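Local coordinates for protein ATP phosphoribosyltransferase (Methanobacterium thermoautotrophicum, PDB 2VD3) that catalyses the magnesium-dependent condensation of ATP with 5-phosphoribosyl 1-diphosphate, the first step of histidine biosynthesis, and is inhibited by histidine, at residues A[112-126]-A[152-164]. Sequence-based numbering, arbitrary orientation.
With MG (magnesium ion), chain J.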
loop_
_atom_site.group_PDB
_atom_site.type_symbol
_atom_site.label_atom_id
_atom_site.label_comp_id
_atom_site.label_asym_id
_atom_site.label_seq_id
_atom_site.Cartn_x
_atom_site.Cartn_y
_atom_site.Cartn_z
ATOM N N ILE A 112 6.135 -33.474 27.290
ATOM C CA ILE A 112 4.849 -32.795 27.176
ATOM C C ILE A 112 3.805 -33.473 28.067
ATOM O O ILE A 112 3.538 -34.668 27.915
ATOM C CB ILE A 112 4.368 -32.703 25.704
ATOM C CG1 ILE A 112 5.371 -31.909 24.859
ATOM C CG2 ILE A 112 2.990 -32.053 25.621
ATOM C CD1 ILE A 112 5.278 -32.172 23.366
ATOM N N PRO A 113 3.219 -32.707 29.004
ATOM C CA PRO A 113 2.236 -33.246 29.939
ATOM C C PRO A 113 0.818 -33.285 29.355
ATOM O O PRO A 113 0.528 -32.591 28.373
ATOM C CB PRO A 113 2.305 -32.275 31.128
ATOM C CG PRO A 113 3.192 -31.110 30.683
ATOM C CD PRO A 113 3.446 -31.268 29.223
ATOM N N ARG A 114 -0.041 -34.102 29.968
ATOM C CA ARG A 114 -1.439 -34.274 29.566
ATOM C C ARG A 114 -2.138 -32.989 29.109
ATOM O O ARG A 114 -2.763 -32.956 28.044
ATOM C CB ARG A 114 -2.243 -34.908 30.713
ATOM C CG ARG A 114 -2.604 -36.374 30.523
ATOM C CD ARG A 114 -1.413 -37.292 30.724
ATOM N NE ARG A 114 -1.811 -38.699 30.735
ATOM C CZ ARG A 114 -1.876 -39.480 29.657
ATOM N NH1 ARG A 114 -1.572 -39.004 28.452
ATOM N NH2 ARG A 114 -2.248 -40.750 29.786
ATOM N N GLY A 115 -2.039 -31.935 29.910
ATOM C CA GLY A 115 -2.836 -30.736 29.664
ATOM C C GLY A 115 -2.232 -29.676 28.762
ATOM O O GLY A 115 -2.820 -28.605 28.601
ATOM N N ALA A 116 -1.076 -29.964 28.166
ATOM C CA ALA A 116 -0.313 -28.942 27.446
ATOM C C ALA A 116 -1.074 -28.378 26.264
ATOM O O ALA A 116 -1.728 -29.111 25.523
ATOM C CB ALA A 116 1.037 -29.473 27.002
ATOM N N VAL A 117 -0.993 -27.063 26.105
ATOM C CA VAL A 117 -1.639 -26.388 24.985
ATOM C C VAL A 117 -0.596 -26.039 23.931
ATOM O O VAL A 117 0.461 -25.490 24.249
ATOM C CB VAL A 117 -2.427 -25.135 25.445
ATOM C CG1 VAL A 117 -3.019 -24.400 24.256
ATOM C CG2 VAL A 117 -3.531 -25.537 26.429
ATOM N N ILE A 118 -0.893 -26.400 22.683
ATOM C CA ILE A 118 -0.042 -26.056 21.546
ATOM C C ILE A 118 -0.814 -25.189 20.565
ATOM O O ILE A 118 -1.887 -25.583 20.097
ATOM C CB ILE A 118 0.478 -27.307 20.802
ATOM C CG1 ILE A 118 1.192 -28.255 21.772
ATOM C CG2 ILE A 118 1.412 -26.895 19.652
ATOM C CD1 ILE A 118 1.278 -29.698 21.275
ATOM N N ALA A 119 -0.256 -24.017 20.261
ATOM C CA ALA A 119 -0.828 -23.104 19.281
ATOM C C ALA A 119 -0.188 -23.349 17.918
ATOM O O ALA A 119 1.025 -23.556 17.815
ATOM C CB ALA A 119 -0.624 -21.653 19.708
ATOM N N THR A 120 -1.008 -23.314 16.873
ATOM C CA THR A 120 -0.553 -23.695 15.556
ATOM C C THR A 120 -1.358 -22.997 14.466
ATOM O O THR A 120 -2.448 -22.484 14.711
ATOM C CB THR A 120 -0.633 -25.229 15.367
ATOM O OG1 THR A 120 0.036 -25.608 14.154
ATOM C CG2 THR A 120 -2.083 -25.702 15.322
ATOM N N GLU A 121 -0.797 -22.958 13.266
ATOM C CA GLU A 121 -1.578 -22.592 12.096
ATOM C C GLU A 121 -1.920 -23.859 11.333
ATOM O O GLU A 121 -2.678 -23.815 10.368
ATOM C CB GLU A 121 -0.829 -21.594 11.222
ATOM C CG GLU A 121 -0.558 -20.283 11.926
ATOM C CD GLU A 121 0.008 -19.240 11.000
ATOM O OE1 GLU A 121 1.114 -18.745 11.290
ATOM O OE2 GLU A 121 -0.641 -18.926 9.980
ATOM N N PHE A 122 -1.380 -24.987 11.806
ATOM C CA PHE A 122 -1.532 -26.283 11.138
ATOM C C PHE A 122 -2.099 -27.353 12.075
ATOM O O PHE A 122 -1.402 -28.309 12.410
ATOM C CB PHE A 122 -0.189 -26.739 10.547
ATOM C CG PHE A 122 0.357 -25.804 9.510
ATOM C CD1 PHE A 122 1.146 -24.714 9.882
ATOM C CD2 PHE A 122 0.069 -26.001 8.165
ATOM C CE1 PHE A 122 1.633 -23.833 8.929
ATOM C CE2 PHE A 122 0.558 -25.136 7.200
ATOM C CZ PHE A 122 1.339 -24.042 7.582
ATOM N N PRO A 123 -3.382 -27.206 12.473
ATOM C CA PRO A 123 -3.986 -28.139 13.423
ATOM C C PRO A 123 -4.040 -29.576 12.914
ATOM O O PRO A 123 -3.874 -30.501 13.702
ATOM C CB PRO A 123 -5.397 -27.576 13.624
ATOM C CG PRO A 123 -5.652 -26.751 12.408
ATOM C CD PRO A 123 -4.339 -26.163 12.049
ATOM N N GLY A 124 -4.248 -29.763 11.613
ATOM C CA GLY A 124 -4.290 -31.104 11.028
ATOM C C GLY A 124 -2.987 -31.861 11.204
ATOM O O GLY A 124 -2.955 -32.948 11.785
ATOM N N ILE A 125 -1.910 -31.274 10.698
ATOM C CA ILE A 125 -0.568 -31.827 10.853
ATOM C C ILE A 125 -0.225 -31.981 12.334
ATOM O O ILE A 125 0.357 -32.988 12.729
ATOM C CB ILE A 125 0.494 -30.941 10.132
ATOM C CG1 ILE A 125 0.312 -31.025 8.610
ATOM C CG2 ILE A 125 1.924 -31.317 10.552
ATOM C CD1 ILE A 125 0.968 -29.881 7.813
ATOM N N THR A 126 -0.604 -30.996 13.147
ATOM C CA THR A 126 -0.258 -31.013 14.564
ATOM C C THR A 126 -1.035 -32.085 15.347
ATOM O O THR A 126 -0.431 -32.813 16.136
ATOM C CB THR A 126 -0.339 -29.598 15.236
ATOM O OG1 THR A 126 0.432 -28.650 14.479
ATOM C CG2 THR A 126 0.213 -29.636 16.661
ATOM N N ILE A 152 1.291 -14.161 25.714
ATOM C CA ILE A 152 -0.047 -13.740 26.170
ATOM C C ILE A 152 -0.831 -14.823 26.937
ATOM O O ILE A 152 -1.988 -14.613 27.303
ATOM C CB ILE A 152 -0.898 -13.136 25.011
ATOM C CG1 ILE A 152 -1.291 -14.213 23.988
ATOM C CG2 ILE A 152 -0.142 -11.977 24.346
ATOM C CD1 ILE A 152 -2.261 -13.752 22.890
ATOM N N GLY A 153 -0.205 -15.975 27.169
ATOM C CA GLY A 153 -0.801 -17.044 27.978
ATOM C C GLY A 153 -1.850 -17.927 27.309
ATOM O O GLY A 153 -2.625 -18.590 27.997
ATOM N N VAL A 154 -1.872 -17.945 25.976
ATOM C CA VAL A 154 -2.799 -18.791 25.213
ATOM C C VAL A 154 -2.281 -20.210 25.103
ATOM O O VAL A 154 -3.067 -21.161 25.125
ATOM C CB VAL A 154 -3.054 -18.239 23.781
ATOM C CG1 VAL A 154 -3.717 -19.289 22.897
ATOM C CG2 VAL A 154 -3.907 -16.992 23.837
ATOM N N ALA A 155 -0.961 -20.346 24.990
ATOM C CA ALA A 155 -0.330 -21.647 24.769
ATOM C C ALA A 155 0.962 -21.830 25.559
ATOM O O ALA A 155 1.646 -20.860 25.884
ATOM C CB ALA A 155 -0.057 -21.843 23.284
ATOM N N ASP A 156 1.280 -23.088 25.860
ATOM C CA ASP A 156 2.581 -23.467 26.407
ATOM C C ASP A 156 3.584 -23.648 25.270
ATOM O O ASP A 156 4.731 -23.223 25.375
ATOM C CB ASP A 156 2.471 -24.765 27.211
ATOM C CG ASP A 156 1.384 -24.709 28.269
ATOM O OD1 ASP A 156 1.476 -23.860 29.184
ATOM O OD2 ASP A 156 0.440 -25.521 28.185
ATOM N N LEU A 157 3.137 -24.279 24.185
ATOM C CA LEU A 157 3.983 -24.553 23.023
ATOM C C LEU A 157 3.386 -24.012 21.730
ATOM O O LEU A 157 2.190 -23.725 21.639
ATOM C CB LEU A 157 4.215 -26.054 22.866
ATOM C CG LEU A 157 4.742 -26.852 24.055
ATOM C CD1 LEU A 157 4.405 -28.316 23.881
ATOM C CD2 LEU A 157 6.232 -26.653 24.195
ATOM N N ILE A 158 4.236 -23.881 20.721
ATOM C CA ILE A 158 3.799 -23.407 19.421
ATOM C C ILE A 158 4.375 -24.292 18.335
ATOM O O ILE A 158 5.293 -25.067 18.578
ATOM C CB ILE A 158 4.202 -21.915 19.166
ATOM C CG1 ILE A 158 5.713 -21.773 18.952
ATOM C CG2 ILE A 158 3.735 -21.018 20.316
ATOM C CD1 ILE A 158 6.117 -20.552 18.140
ATOM N N THR A 159 3.808 -24.192 17.144
ATOM C CA THR A 159 4.454 -24.711 15.957
ATOM C C THR A 159 4.864 -23.490 15.167
ATOM O O THR A 159 4.310 -22.406 15.365
ATOM C CB THR A 159 3.528 -25.602 15.099
ATOM O OG1 THR A 159 2.513 -24.800 14.488
ATOM C CG2 THR A 159 2.896 -26.716 15.936
ATOM N N ASP A 160 5.836 -23.653 14.283
ATOM C CA ASP A 160 6.260 -22.543 13.450
ATOM C C ASP A 160 6.976 -23.013 12.202
ATOM O O ASP A 160 7.598 -24.080 12.187
ATOM C CB ASP A 160 7.155 -21.586 14.241
ATOM C CG ASP A 160 7.173 -20.200 13.651
ATOM O OD1 ASP A 160 8.023 -19.391 14.060
ATOM O OD2 ASP A 160 6.333 -19.917 12.771
ATOM N N LEU A 161 6.896 -22.191 11.165
ATOM C CA LEU A 161 7.466 -22.508 9.871
ATOM C C LEU A 161 8.694 -21.622 9.621
ATOM O O LEU A 161 8.558 -20.411 9.537
ATOM C CB LEU A 161 6.395 -22.271 8.800
ATOM C CG LEU A 161 6.409 -23.019 7.467
ATOM C CD1 LEU A 161 6.262 -24.515 7.679
ATOM C CD2 LEU A 161 5.297 -22.469 6.569
ATOM N N SER A 162 9.886 -22.215 9.504
ATOM C CA SER A 162 11.122 -21.425 9.343
ATOM C C SER A 162 12.229 -22.137 8.571
ATOM O O SER A 162 12.326 -23.369 8.612
ATOM C CB SER A 162 11.673 -21.038 10.715
ATOM O OG SER A 162 11.987 -22.209 11.455
ATOM N N SER A 163 13.066 -21.351 7.886
ATOM C CA SER A 163 14.319 -21.850 7.296
ATOM C C SER A 163 15.450 -21.696 8.299
ATOM O O SER A 163 16.369 -22.518 8.340
ATOM C CB SER A 163 14.712 -21.083 6.031
ATOM O OG SER A 163 13.592 -20.587 5.329
ATOM N N THR A 164 15.380 -20.623 9.085
ATOM C CA THR A 164 16.378 -20.298 10.098
ATOM C C THR A 164 15.706 -20.201 11.457
ATOM O O THR A 164 14.612 -19.631 11.579
ATOM C CB THR A 164 17.060 -18.935 9.814
ATOM O OG1 THR A 164 16.067 -17.964 9.455
ATOM C CG2 THR A 164 18.096 -19.054 8.693
HETATM MG MG MG J . 5.740 -18.645 11.070
#
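V117 O takes two backbone N-H groups from segment 152-164: a straight bond from L157 N (2.9 Å) and a weak, bent one from D156 N. The side chain of D156 then turns back to the same residue. With CG beside its own backbone N (chi1 -53°), it sets OD2 3.0 Å from V117 N, where the N-H forms a nearly straight bond on the anti side of the carboxylate, slightly out of its plane, so both backbone polar groups of V117 are held at the mouth of the strand pair. Beyond it the pairing is regular and parallel: A119 N bonds to L157 O (2.8 Å) and T159 N to A119 O (2.9 Å), the two strands running at 25° to each other. On one side of this pair L157 lays CD1 against CG1 of both I118 and I112, at 3.8 Å from each. On the reverse side the methyls of A119 and A155 press together, CB to CB 3.6 Å, and V117 CG1 touches the carbonyl oxygen of V154. At the far end T120 OG1, anti to its N (chi1 -170°), accepts from F122 N (2.8 Å) in an ST turn and lies close to the T159 hydroxyl, whose position is less certain. T126 OG1 donates to F122 O from above the carbonyl plane; F122 O also accepts T126 N. T126 meets T159 CG2 with both its hydroxyl and its methyl CG2. D160, whose CB is directed away from segment 112-126, binds the magnesium ion through OD2 at 2.2 Å. Within the sheet, strand 117-120 lies between strands 157-162 and 138-141, both parallel to it, consistent with a periplasmic-binding-protein-like fold; strand 94-101 pairs antiparallel with 157-162 and receives I118, L157 and F122, while helix 73-79 meets F122 and L161 where helix 123-132 begins.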